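Local coordinates for 4-hydroxy-3-methylbut-2-enyl diphosphate reductase, apicoplast (Plasmodium falciparum, PDB 4N7B), which reduces (E)-4-hydroxy-3-methylbut-2-enyl diphosphate to isopentenyl and dimethylallyl diphosphate with an iron-sulfur cluster, ending the DOXP/MEP route to isoprenoid precursors, at residues A[240-245]-A[265-270]; A[376-381]-A[405-410]; A[386-391]-A[448-453]. All blocks are in the same frame, centred on the assembly; numbering follows the deposited sequence.

Contact 1: A[240-245]-A[265-270]; sequences TVEECL and CKKLEK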
ATOM      1  N   THR A 240     -14.885  -5.354   2.172  1.00 37.45           N
ATOM      2  CA  THR A 240     -15.112  -6.621   1.476  1.00 33.11           C
ATOM      3  C   THR A 240     -15.118  -7.769   2.477  1.00 36.47           C
ATOM      4  O   THR A 240     -15.980  -8.640   2.423  1.00 38.83           O
ATOM      5  CB  THR A 240     -14.042  -6.904   0.415  1.00 37.04           C
ATOM      6  OG1 THR A 240     -14.212  -6.009  -0.693  1.00 37.94           O
ATOM      7  CG2 THR A 240     -14.152  -8.339  -0.077  1.00 40.64           C
ATOM      8  N   VAL A 241     -14.169  -7.771   3.403  1.00 36.79           N
ATOM      9  CA  VAL A 241     -14.094  -8.855   4.384  1.00 37.49           C
ATOM     10  C   VAL A 241     -15.237  -8.784   5.376  1.00 42.08           C
ATOM     11  O   VAL A 241     -15.849  -9.802   5.695  1.00 41.88           O
ATOM     12  CB  VAL A 241     -12.768  -8.844   5.169  1.00 39.60           C
ATOM     13  CG1 VAL A 241     -12.744  -9.963   6.214  1.00 38.14           C
ATOM     14  CG2 VAL A 241     -11.593  -9.003   4.208  1.00 37.66           C
ATOM     15  N   GLU A 242     -15.521  -7.580   5.861  1.00 46.52           N
ATOM     16  CA  GLU A 242     -16.572  -7.370   6.854  1.00 47.62           C
ATOM     17  C   GLU A 242     -17.941  -7.784   6.311  1.00 54.20           C
ATOM     18  O   GLU A 242     -18.799  -8.298   7.037  1.00 55.17           O
ATOM     19  CB  GLU A 242     -16.598  -5.899   7.273  1.00 44.78           C
ATOM     20  CG  GLU A 242     -15.687  -5.578   8.458  1.00 53.03           C
ATOM     21  CD  GLU A 242     -15.424  -4.088   8.616  1.00 58.78           C
ATOM     22  OE1 GLU A 242     -15.941  -3.300   7.791  1.00 63.35           O
ATOM     23  OE2 GLU A 242     -14.683  -3.699   9.556  1.00 63.57           O
ATOM     24  N   GLU A 243     -18.131  -7.582   5.017  1.00 45.91           N
ATOM     25  CA  GLU A 243     -19.423  -7.802   4.414  1.00 47.22           C
ATOM     26  C   GLU A 243     -19.622  -9.296   4.132  1.00 56.20           C
ATOM     27  O   GLU A 243     -20.750  -9.804   4.175  1.00 55.46           O
ATOM     28  CB  GLU A 243     -19.546  -6.938   3.161  1.00 46.88           C
ATOM     29  CG  GLU A 243     -20.965  -6.783   2.669  1.00 61.72           C
ATOM     30  CD  GLU A 243     -21.787  -5.911   3.583  1.00 62.90           C
ATOM     31  OE1 GLU A 243     -21.234  -4.935   4.135  1.00 65.52           O
ATOM     32  OE2 GLU A 243     -22.977  -6.220   3.757  1.00 64.11           O
ATOM     33  N   CYS A 244     -18.520 -10.003   3.889  1.00 53.75           N
ATOM     34  CA  CYS A 244     -18.548 -11.454   3.727  1.00 53.00           C
ATOM     35  C   CYS A 244     -18.885 -12.111   5.050  1.00 59.22           C
ATOM     36  O   CYS A 244     -19.630 -13.090   5.110  1.00 61.00           O
ATOM     37  CB  CYS A 244     -17.189 -11.956   3.255  1.00 51.67           C
ATOM     38  SG  CYS A 244     -16.914 -11.766   1.480  1.00 56.37           S
ATOM     39  N   LEU A 245     -18.316 -11.561   6.117  1.00 54.75           N
ATOM     40  CA  LEU A 245     -18.573 -12.063   7.459  1.00 57.00           C
ATOM     41  C   LEU A 245     -20.039 -11.901   7.856  1.00 59.63           C
ATOM     42  O   LEU A 245     -20.564 -12.713   8.610  1.00 61.71           O
ATOM     43  CB  LEU A 245     -17.674 -11.354   8.466  1.00 52.70           C
ATOM     44  CG  LEU A 245     -16.215 -11.808   8.419  1.00 53.40           C
ATOM     45  CD1 LEU A 245     -15.331 -10.832   9.165  1.00 51.91           C
ATOM     46  CD2 LEU A 245     -16.095 -13.204   9.023  1.00 58.92           C
ATOM     47  N   CYS A 265      -6.105  -6.181  11.070  1.00 36.95           N
ATOM     48  CA  CYS A 265      -6.188  -7.620  10.861  1.00 42.87           C
ATOM     49  C   CYS A 265      -6.630  -8.349  12.117  1.00 43.35           C
ATOM     50  O   CYS A 265      -7.399  -9.308  12.047  1.00 42.78           O
ATOM     51  CB  CYS A 265      -4.832  -8.155  10.417  1.00 44.46           C
ATOM     52  SG  CYS A 265      -4.462  -7.803   8.714  1.00 44.87           S
ATOM     53  N   LYS A 266      -6.136  -7.913  13.265  1.00 50.69           N
ATOM     54  CA  LYS A 266      -6.511  -8.550  14.517  1.00 55.45           C
ATOM     55  C   LYS A 266      -8.014  -8.369  14.737  1.00 56.00           C
ATOM     56  O   LYS A 266      -8.696  -9.278  15.219  1.00 58.02           O
ATOM     57  CB  LYS A 266      -5.720  -7.957  15.678  1.00 54.84           C
ATOM     58  CG  LYS A 266      -6.144  -8.470  17.038  1.00 67.22           C
ATOM     59  CD  LYS A 266      -5.591  -7.585  18.149  1.00 77.74           C
ATOM     60  CE  LYS A 266      -6.097  -8.003  19.532  1.00 80.44           C
ATOM     61  NZ  LYS A 266      -5.615  -7.075  20.600  1.00 76.73           N
ATOM     62  N   LYS A 267      -8.536  -7.201  14.368  1.00 49.31           N
ATOM     63  CA  LYS A 267      -9.952  -6.919  14.574  1.00 56.40           C
ATOM     64  C   LYS A 267     -10.792  -7.875  13.726  1.00 59.92           C
ATOM     65  O   LYS A 267     -11.833  -8.371  14.169  1.00 60.61           O
ATOM     66  CB  LYS A 267     -10.261  -5.467  14.229  1.00 50.37           C
ATOM     67  CG  LYS A 267     -11.702  -5.058  14.445  1.00 57.17           C
ATOM     68  CD  LYS A 267     -11.923  -3.634  13.951  1.00 62.44           C
ATOM     69  CE  LYS A 267     -13.409  -3.290  13.820  1.00 62.48           C
ATOM     70  NZ  LYS A 267     -13.616  -1.959  13.148  1.00 64.55           N
ATOM     71  N   LEU A 268     -10.315  -8.156  12.514  1.00 49.07           N
ATOM     72  CA  LEU A 268     -11.033  -9.041  11.603  1.00 48.29           C
ATOM     73  C   LEU A 268     -10.919 -10.495  12.041  1.00 51.22           C
ATOM     74  O   LEU A 268     -11.851 -11.279  11.844  1.00 54.03           O
ATOM     75  CB  LEU A 268     -10.528  -8.873  10.170  1.00 45.81           C
ATOM     76  CG  LEU A 268     -10.825  -7.490   9.581  1.00 40.78           C
ATOM     77  CD1 LEU A 268     -10.186  -7.337   8.214  1.00 39.08           C
ATOM     78  CD2 LEU A 268     -12.333  -7.243   9.493  1.00 41.91           C
ATOM     79  N   GLU A 269      -9.790 -10.853  12.645  1.00 56.36           N
ATOM     80  CA  GLU A 269      -9.602 -12.212  13.140  1.00 63.77           C
ATOM     81  C   GLU A 269     -10.624 -12.490  14.229  1.00 63.52           C
ATOM     82  O   GLU A 269     -11.203 -13.574  14.280  1.00 63.60           O
ATOM     83  CB  GLU A 269      -8.184 -12.427  13.671  1.00 61.84           C
ATOM     84  CG  GLU A 269      -7.176 -12.763  12.585  1.00 66.74           C
ATOM     85  CD  GLU A 269      -5.741 -12.779  13.087  1.00 69.03           C
ATOM     86  OE1 GLU A 269      -5.474 -12.227  14.177  1.00 69.69           O
ATOM     87  OE2 GLU A 269      -4.876 -13.353  12.391  1.00 69.39           O
ATOM     88  N   LYS A 270     -10.844 -11.498  15.088  1.00 65.12           N
ATOM     89  CA  LYS A 270     -11.834 -11.599  16.153  1.00 68.71           C
ATOM     90  C   LYS A 270     -13.226 -11.793  15.576  1.00 69.17           C
ATOM     91  O   LYS A 270     -14.037 -12.524  16.135  1.00 71.22           O
ATOM     92  CB  LYS A 270     -11.826 -10.343  17.031  1.00 68.42           C
ATOM     93  CG  LYS A 270     -10.865 -10.409  18.209  1.00 73.92           C
ATOM     94  CD  LYS A 270     -11.075  -9.260  19.203  1.00 79.52           C
ATOM     95  CE  LYS A 270     -12.504  -9.220  19.765  1.00 84.83           C
ATOM     96  NZ  LYS A 270     -12.680  -8.197  20.848  1.00 83.19           N
TER

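Contact 2: A[376-381]-A[405-410]; sequences KLFYVT and ETIPSG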
ATOM      1  N   LYS A 376      11.753  -4.074 -27.515  1.00 49.53           N
ATOM      2  CA  LYS A 376      10.875  -3.112 -26.889  1.00 50.57           C
ATOM      3  C   LYS A 376      10.758  -3.374 -25.384  1.00 46.59           C
ATOM      4  O   LYS A 376      10.564  -4.514 -24.943  1.00 44.77           O
ATOM      5  CB  LYS A 376       9.513  -3.170 -27.559  1.00 49.46           C
ATOM      6  CG  LYS A 376       9.579  -2.966 -29.062  1.00 56.21           C
ATOM      7  CD  LYS A 376       8.466  -2.042 -29.526  1.00 57.18           C
ATOM      8  CE  LYS A 376       8.753  -0.579 -29.147  1.00 64.01           C
ATOM      9  NZ  LYS A 376       7.554   0.307 -29.330  1.00 67.59           N
ATOM     10  N   LEU A 377      10.871  -2.312 -24.599  1.00 43.51           N
ATOM     11  CA  LEU A 377      10.844  -2.439 -23.149  1.00 41.98           C
ATOM     12  C   LEU A 377       9.788  -1.538 -22.570  1.00 40.09           C
ATOM     13  O   LEU A 377       9.551  -0.442 -23.061  1.00 39.96           O
ATOM     14  CB  LEU A 377      12.197  -2.068 -22.541  1.00 42.42           C
ATOM     15  CG  LEU A 377      13.375  -2.921 -23.026  1.00 47.67           C
ATOM     16  CD1 LEU A 377      14.669  -2.404 -22.412  1.00 52.11           C
ATOM     17  CD2 LEU A 377      13.160  -4.397 -22.690  1.00 49.26           C
ATOM     18  N   PHE A 378       9.178  -2.011 -21.495  1.00 42.34           N
ATOM     19  CA  PHE A 378       8.123  -1.297 -20.813  1.00 40.37           C
ATOM     20  C   PHE A 378       8.405  -1.460 -19.334  1.00 43.16           C
ATOM     21  O   PHE A 378       8.693  -2.571 -18.878  1.00 42.40           O
ATOM     22  CB  PHE A 378       6.782  -1.935 -21.151  1.00 37.67           C
ATOM     23  CG  PHE A 378       5.577  -1.091 -20.785  1.00 36.30           C
ATOM     24  CD1 PHE A 378       5.119  -0.099 -21.645  1.00 37.62           C
ATOM     25  CD2 PHE A 378       4.886  -1.309 -19.599  1.00 34.03           C
ATOM     26  CE1 PHE A 378       4.003   0.665 -21.325  1.00 39.58           C
ATOM     27  CE2 PHE A 378       3.759  -0.546 -19.276  1.00 35.32           C
ATOM     28  CZ  PHE A 378       3.325   0.439 -20.137  1.00 39.40           C
ATOM     29  N   TYR A 379       8.354  -0.372 -18.579  1.00 34.83           N
ATOM     30  CA  TYR A 379       8.559  -0.488 -17.160  1.00 33.93           C
ATOM     31  C   TYR A 379       7.313  -0.134 -16.389  1.00 32.33           C
ATOM     32  O   TYR A 379       6.450   0.600 -16.843  1.00 31.78           O
ATOM     33  CB  TYR A 379       9.762   0.338 -16.682  1.00 35.57           C
ATOM     34  CG  TYR A 379       9.522   1.827 -16.451  1.00 35.68           C
ATOM     35  CD1 TYR A 379       8.972   2.288 -15.260  1.00 32.13           C
ATOM     36  CD2 TYR A 379       9.889   2.774 -17.413  1.00 35.51           C
ATOM     37  CE1 TYR A 379       8.770   3.640 -15.040  1.00 32.92           C
ATOM     38  CE2 TYR A 379       9.693   4.128 -17.197  1.00 33.37           C
ATOM     39  CZ  TYR A 379       9.128   4.551 -16.007  1.00 34.40           C
ATOM     40  OH  TYR A 379       8.917   5.895 -15.774  1.00 44.53           O
ATOM     41  N   VAL A 380       7.274  -0.645 -15.176  1.00 31.74           N
ATOM     42  CA  VAL A 380       6.119  -0.563 -14.336  1.00 31.48           C
ATOM     43  C   VAL A 380       6.710  -0.531 -12.926  1.00 35.99           C
ATOM     44  O   VAL A 380       7.885  -0.879 -12.757  1.00 32.20           O
ATOM     45  CB  VAL A 380       5.237  -1.790 -14.663  1.00 36.15           C
ATOM     46  CG1 VAL A 380       5.054  -2.695 -13.480  1.00 38.85           C
ATOM     47  CG2 VAL A 380       3.942  -1.350 -15.262  1.00 36.59           C
ATOM     48  N   THR A 381       5.950  -0.110 -11.914  1.00 35.32           N
ATOM     49  CA  THR A 381       6.497  -0.050 -10.562  1.00 28.59           C
ATOM     50  C   THR A 381       5.509  -0.542  -9.518  1.00 31.66           C
ATOM     51  O   THR A 381       4.295  -0.574  -9.737  1.00 34.06           O
ATOM     52  CB  THR A 381       6.975   1.385 -10.156  1.00 28.08           C
ATOM     53  OG1 THR A 381       5.878   2.187  -9.714  1.00 38.10           O
ATOM     54  CG2 THR A 381       7.646   2.083 -11.306  1.00 31.46           C
ATOM     55  N   GLU A 405       9.278   2.468 -22.435  1.00 35.80           N
ATOM     56  CA  GLU A 405       7.942   3.029 -22.317  1.00 40.35           C
ATOM     57  C   GLU A 405       7.336   2.672 -20.964  1.00 39.57           C
ATOM     58  O   GLU A 405       7.833   1.794 -20.270  1.00 31.74           O
ATOM     59  CB  GLU A 405       7.067   2.495 -23.455  1.00 36.04           C
ATOM     60  CG  GLU A 405       7.557   2.918 -24.838  1.00 37.98           C
ATOM     61  CD  GLU A 405       6.893   2.155 -25.997  1.00 47.19           C
ATOM     62  OE1 GLU A 405       5.729   1.731 -25.866  1.00 42.32           O
ATOM     63  OE2 GLU A 405       7.546   1.979 -27.048  1.00 55.33           O
ATOM     64  N   THR A 406       6.254   3.343 -20.590  1.00 37.71           N
ATOM     65  CA  THR A 406       5.584   3.009 -19.349  1.00 36.64           C
ATOM     66  C   THR A 406       4.128   3.466 -19.381  1.00 34.53           C
ATOM     67  O   THR A 406       3.663   4.047 -20.365  1.00 35.10           O
ATOM     68  CB  THR A 406       6.296   3.674 -18.143  1.00 38.12           C
ATOM     69  OG1 THR A 406       5.673   3.268 -16.909  1.00 38.51           O
ATOM     70  CG2 THR A 406       6.249   5.204 -18.270  1.00 31.39           C
ATOM     71  N   ILE A 407       3.417   3.200 -18.294  1.00 34.61           N
ATOM     72  CA  ILE A 407       2.081   3.735 -18.099  1.00 33.39           C
ATOM     73  C   ILE A 407       2.127   5.268 -18.012  1.00 39.01           C
ATOM     74  O   ILE A 407       2.841   5.828 -17.165  1.00 40.88           O
ATOM     75  CB  ILE A 407       1.484   3.202 -16.796  1.00 33.42           C
ATOM     76  CG1 ILE A 407       1.465   1.675 -16.792  1.00 29.40           C
ATOM     77  CG2 ILE A 407       0.095   3.778 -16.576  1.00 39.79           C
ATOM     78  CD1 ILE A 407       1.156   1.107 -15.408  1.00 30.84           C
ATOM     79  N   PRO A 408       1.358   5.960 -18.871  1.00 42.26           N
ATOM     80  CA  PRO A 408       1.374   7.431 -18.902  1.00 46.36           C
ATOM     81  C   PRO A 408       1.060   8.057 -17.547  1.00 45.78           C
ATOM     82  O   PRO A 408       1.758   8.982 -17.126  1.00 50.40           O
ATOM     83  CB  PRO A 408       0.289   7.772 -19.925  1.00 50.11           C
ATOM     84  CG  PRO A 408       0.271   6.579 -20.843  1.00 49.40           C
ATOM     85  CD  PRO A 408       0.534   5.397 -19.951  1.00 46.83           C
ATOM     86  N   SER A 409       0.039   7.549 -16.866  1.00 44.65           N
ATOM     87  CA  SER A 409      -0.299   8.067 -15.544  1.00 49.52           C
ATOM     88  C   SER A 409       0.674   7.563 -14.454  1.00 51.87           C
ATOM     89  O   SER A 409       0.624   8.026 -13.314  1.00 53.36           O
ATOM     90  CB  SER A 409      -1.750   7.722 -15.193  1.00 48.20           C
ATOM     91  OG  SER A 409      -2.032   6.362 -15.453  1.00 55.24           O
ATOM     92  N   GLY A 410       1.570   6.638 -14.802  1.00 35.80           N
ATOM     93  CA  GLY A 410       2.475   6.074 -13.807  1.00 31.01           C
ATOM     94  C   GLY A 410       1.852   4.937 -13.002  1.00 29.40           C
ATOM     95  O   GLY A 410       0.649   4.675 -13.116  1.00 32.34           O
TER

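Contact 3: A[386-391]-A[448-453]; sequences SMDDCA and VYSSQI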
ATOM      1  N   SER A 386       8.821   5.051  -2.662  1.00 26.72           N
ATOM      2  CA  SER A 386       9.268   6.417  -2.489  1.00 27.33           C
ATOM      3  C   SER A 386       9.324   7.055  -3.860  1.00 30.76           C
ATOM      4  O   SER A 386       9.913   6.490  -4.778  1.00 27.96           O
ATOM      5  CB  SER A 386      10.684   6.418  -1.919  1.00 29.57           C
ATOM      6  OG  SER A 386      11.308   7.659  -2.178  1.00 35.82           O
ATOM      7  N   MET A 387       8.716   8.221  -4.017  1.00 23.97           N
ATOM      8  CA  MET A 387       8.767   8.918  -5.296  1.00 29.46           C
ATOM      9  C   MET A 387      10.193   9.327  -5.606  1.00 28.63           C
ATOM     10  O   MET A 387      10.578   9.399  -6.761  1.00 29.38           O
ATOM     11  CB  MET A 387       7.876  10.153  -5.274  1.00 22.75           C
ATOM     12  CG  MET A 387       6.403   9.826  -5.144  1.00 33.65           C
ATOM     13  SD  MET A 387       5.365  11.263  -5.484  1.00 39.71           S
ATOM     14  CE  MET A 387       5.595  12.201  -4.030  1.00 27.17           C
ATOM     15  N   ASP A 388      10.978   9.594  -4.569  1.00 27.52           N
ATOM     16  CA  ASP A 388      12.364  10.018  -4.757  1.00 27.35           C
ATOM     17  C   ASP A 388      13.241   8.889  -5.274  1.00 28.07           C
ATOM     18  O   ASP A 388      13.944   9.069  -6.253  1.00 30.06           O
ATOM     19  CB  ASP A 388      12.931  10.542  -3.451  1.00 24.93           C
ATOM     20  CG  ASP A 388      12.101  11.678  -2.882  1.00 33.42           C
ATOM     21  OD1 ASP A 388      12.109  12.782  -3.479  1.00 34.81           O
ATOM     22  OD2 ASP A 388      11.415  11.450  -1.854  1.00 30.51           O
ATOM     23  N   ASP A 389      13.184   7.736  -4.608  1.00 25.92           N
ATOM     24  CA  ASP A 389      13.902   6.550  -5.035  1.00 33.07           C
ATOM     25  C   ASP A 389      13.452   6.136  -6.418  1.00 35.31           C
ATOM     26  O   ASP A 389      14.274   5.823  -7.282  1.00 35.24           O
ATOM     27  CB  ASP A 389      13.633   5.382  -4.094  1.00 32.52           C
ATOM     28  CG  ASP A 389      14.442   5.442  -2.801  1.00 40.31           C
ATOM     29  OD1 ASP A 389      15.336   6.320  -2.658  1.00 40.83           O
ATOM     30  OD2 ASP A 389      14.175   4.569  -1.925  1.00 43.19           O
ATOM     31  N   CYS A 390      12.141   6.121  -6.633  1.00 28.91           N
ATOM     32  CA  CYS A 390      11.603   5.660  -7.910  1.00 28.39           C
ATOM     33  C   CYS A 390      12.157   6.508  -9.039  1.00 26.72           C
ATOM     34  O   CYS A 390      12.634   5.986 -10.047  1.00 28.29           O
ATOM     35  CB  CYS A 390      10.070   5.699  -7.948  1.00 27.07           C
ATOM     36  SG  CYS A 390       9.404   4.853  -9.377  1.00 41.14           S
ATOM     37  N   ALA A 391      12.104   7.823  -8.866  1.00 27.63           N
ATOM     38  CA  ALA A 391      12.614   8.734  -9.887  1.00 31.72           C
ATOM     39  C   ALA A 391      14.095   8.474 -10.167  1.00 35.61           C
ATOM     40  O   ALA A 391      14.560   8.582 -11.313  1.00 30.57           O
ATOM     41  CB  ALA A 391      12.402  10.182  -9.459  1.00 28.23           C
ATOM     42  N   VAL A 448       8.274   7.688   6.372  1.00 25.13           N
ATOM     43  CA  VAL A 448       9.382   7.967   7.277  1.00 26.75           C
ATOM     44  C   VAL A 448      10.618   8.377   6.478  1.00 25.58           C
ATOM     45  O   VAL A 448      11.311   9.353   6.798  1.00 28.34           O
ATOM     46  CB  VAL A 448       9.726   6.724   8.098  1.00 26.11           C
ATOM     47  CG1 VAL A 448      11.162   6.814   8.681  1.00 31.38           C
ATOM     48  CG2 VAL A 448       8.717   6.541   9.184  1.00 27.56           C
ATOM     49  N   TYR A 449      10.902   7.609   5.438  1.00 29.26           N
ATOM     50  CA  TYR A 449      12.084   7.852   4.619  1.00 26.32           C
ATOM     51  C   TYR A 449      12.014   9.210   3.927  1.00 29.99           C
ATOM     52  O   TYR A 449      13.017   9.908   3.821  1.00 21.79           O
ATOM     53  CB  TYR A 449      12.181   6.747   3.588  1.00 23.65           C
ATOM     54  CG  TYR A 449      13.333   6.809   2.619  1.00 25.01           C
ATOM     55  CD1 TYR A 449      14.600   6.387   2.993  1.00 24.07           C
ATOM     56  CD2 TYR A 449      13.142   7.230   1.314  1.00 27.72           C
ATOM     57  CE1 TYR A 449      15.657   6.393   2.092  1.00 25.29           C
ATOM     58  CE2 TYR A 449      14.185   7.245   0.411  1.00 28.56           C
ATOM     59  CZ  TYR A 449      15.449   6.825   0.813  1.00 29.75           C
ATOM     60  OH  TYR A 449      16.489   6.834  -0.086  1.00 32.46           O
ATOM     61  N   SER A 450      10.831   9.583   3.449  1.00 23.29           N
ATOM     62  CA  SER A 450      10.667  10.855   2.741  1.00 20.19           C
ATOM     63  C   SER A 450      11.079  12.012   3.631  1.00 23.66           C
ATOM     64  O   SER A 450      11.704  12.959   3.173  1.00 23.64           O
ATOM     65  CB  SER A 450       9.202  11.051   2.303  1.00 20.30           C
ATOM     66  OG  SER A 450       8.805  10.070   1.359  1.00 31.87           O
ATOM     67  N   SER A 451      10.707  11.950   4.907  1.00 24.16           N
ATOM     68  CA  SER A 451      11.105  12.984   5.867  1.00 19.94           C
ATOM     69  C   SER A 451      12.606  12.955   6.148  1.00 21.05           C
ATOM     70  O   SER A 451      13.247  14.002   6.277  1.00 21.14           O
ATOM     71  CB  SER A 451      10.333  12.788   7.173  1.00 22.84           C
ATOM     72  OG  SER A 451      10.757  13.680   8.194  1.00 23.20           O
ATOM     73  N   GLN A 452      13.178  11.759   6.281  1.00 22.90           N
ATOM     74  CA  GLN A 452      14.589  11.658   6.653  1.00 21.88           C
ATOM     75  C   GLN A 452      15.527  12.200   5.583  1.00 24.05           C
ATOM     76  O   GLN A 452      16.498  12.892   5.911  1.00 25.99           O
ATOM     77  CB  GLN A 452      14.973  10.219   6.968  1.00 22.07           C
ATOM     78  CG  GLN A 452      14.313   9.669   8.199  1.00 21.77           C
ATOM     79  CD  GLN A 452      14.552   8.187   8.341  1.00 26.97           C
ATOM     80  OE1 GLN A 452      14.371   7.428   7.391  1.00 32.39           O
ATOM     81  NE2 GLN A 452      14.989   7.765   9.511  1.00 25.83           N
ATOM     82  N   ILE A 453      15.285  11.878   4.313  1.00 26.45           N
ATOM     83  CA  ILE A 453      16.180  12.378   3.262  1.00 32.24           C
ATOM     84  C   ILE A 453      15.986  13.886   3.083  1.00 31.10           C
ATOM     85  O   ILE A 453      16.755  14.542   2.372  1.00 32.36           O
ATOM     86  CB  ILE A 453      15.984  11.655   1.919  1.00 27.76           C
ATOM     87  CG1 ILE A 453      14.560  11.833   1.411  1.00 28.93           C
ATOM     88  CG2 ILE A 453      16.235  10.171   2.084  1.00 23.67           C
ATOM     89  CD1 ILE A 453      14.395  11.280   0.010  1.00 30.99           C
TER

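Contact 1: A[240-245]-A[265-270]
Thr240 OG1 is the best-held polar side-chain atom, and a single hydrogen bond grips it: it turns back to the carbonyl O of Arg236, one turn earlier in helix 232-247. That bond stays within one helix, and between 240-245 and 265-270 there is no hydrogen bond at all. The two helical segments run side by side and nearly parallel, their axes 11.0 Å apart and 8° off alignment. Leu268 fills the gap between them. With CG anti to its carbonyl carbon (chi1 -66°), it sends its two methyls to different partners. CD1 crosses Val241 obliquely and meets CG1 of that residue, the branch anti to its backbone N, at 4.2 Å. CD2 comes up at about a right angle to the Glu242 chain and touches CG of Glu242 at 3.9 Å. Leu245 adds its CD1 methyl, which lies 4.4 Å from Leu268 O. Toward solvent, Lys267 reaches across fully extended, yet its NZ remains 4.1 Å from Glu242 OE2, beyond salt-bridge distance. Beneath the pair, Val241 and Leu268 both rest on Ala273 of the parallel sheet that also contains strand 252-255. The chemistry is thus an apolar, loosely spaced helix-helix seam over a sheet in an alpha/beta layer, with opposite charges at its outer margin that probably attract each other only weakly.

Contact 2: A[376-381]-A[405-410]
Strand 377-381 and the short, weakly bonded edge strand of about 405-406 run parallel, Glu405 bonding through its N to Leu377 O (3.0 Å) and through its O to Tyr379 N (2.8 Å). They are the two strands of a beta-alpha-beta unit whose crossover is helix 387-400. The second of these bonds lies nearly along the C=O axis of Glu405, whereas the first reaches Leu377 O from above the carbonyl plane. The parallel pairing of the backbones sets Thr406 CB over the centre of the Tyr379 ring, 3.6 Å from the centroid in a CH-pi contact. Its first torsion, with OG1 anti to the backbone N, then turns OG1 to donate to Tyr379 O over 2.8 Å, again from above the carbonyl plane. Tyr379 itself adopts the crowded position between its N and carbonyl carbon (chi1 82°). Phe378, with CG anti to the backbone N (chi1 -166°), points to the other side of the sheet and takes Thr406 CA over one face, offset toward the rim, so Thr406 is embraced by two neighbouring rings. At the start of the pairing, Lys376 bends twice to bring NZ to the syn lone pair of Glu405 OE2, a 2.8 Å salt bridge; Tyr333 OH bonds both Lys376 NZ and Glu405 OE1. Farther along, on the Phe378 side, Ile407 CD1 packs obliquely against Val380 CG2 at 3.7 Å.

Contact 3: A[386-391]-A[448-453]
The Tyr449 ring carries the CG2 methyl of Ile453 over one face, 3.7 Å above its plane and offset toward the rim, while Ser386 OG sits at its edge, 3.9 Å from CE2. The other flat group, the Asp389 carboxylate, meets the phenol tip to tip, its plane turned 58° from that of the ring. Tyr449 OH donates to the syn lone pair of Asp389 OD1 over 2.9 Å, the single hydrogen bond between 386-391 and 448-453. The tyrosine reaches it because CG is anti to the backbone N (chi1 179°), which sends the ring out from its helix. Ile453 takes the crowded first torsion and extends CD1 to 3.5 Å from Asp388 OD2. The charge of that oxygen is met by Arg454, which forms a salt bridge with it, so the methyl merely packs beside the ion pair. Ser450 lies nearby, its OG bonded back to Lys446 O. Ser386, the N-cap of helix 387-400, receives Asp389 N in a nearly straight bond of 3.1 Å and Asp388 N in a weak, bent one. Two aspartates in that first turn would probably be stabilised as anions by the helix N-terminus, which would help keep Asp389 ionised and so able to accept from Tyr449 OH. The arrangement is a serine N-capped helix start docked on the last turn of helix 442-452, and it bridges two of the alpha/beta lobes of the IspH fold, one built on the sheet of strand 377-381, the other on that of strand 432-436.

How the contacts relate
All three contacts are partly buried, none being wholly core or wholly surface. Contacts 2 and 3 are neighbours: helix 387-400, whose first turn forms half of contact 3, is the crossover between the strands of contact 2, and Thr381 CG2 touches Cys390 SG at 3.8 Å. Contact 1 is on the opposite side of the chain's centre, about 21 Å from contact 2 and 19 Å from contact 3 between nearest atoms. Chemistry follows place: helices layered on one sheet meet through methyls in contact 1, adjacent strands share backbone bonds and aromatic faces in contact 2, and helices belonging to different sheets meet through polar side chains in contact 3.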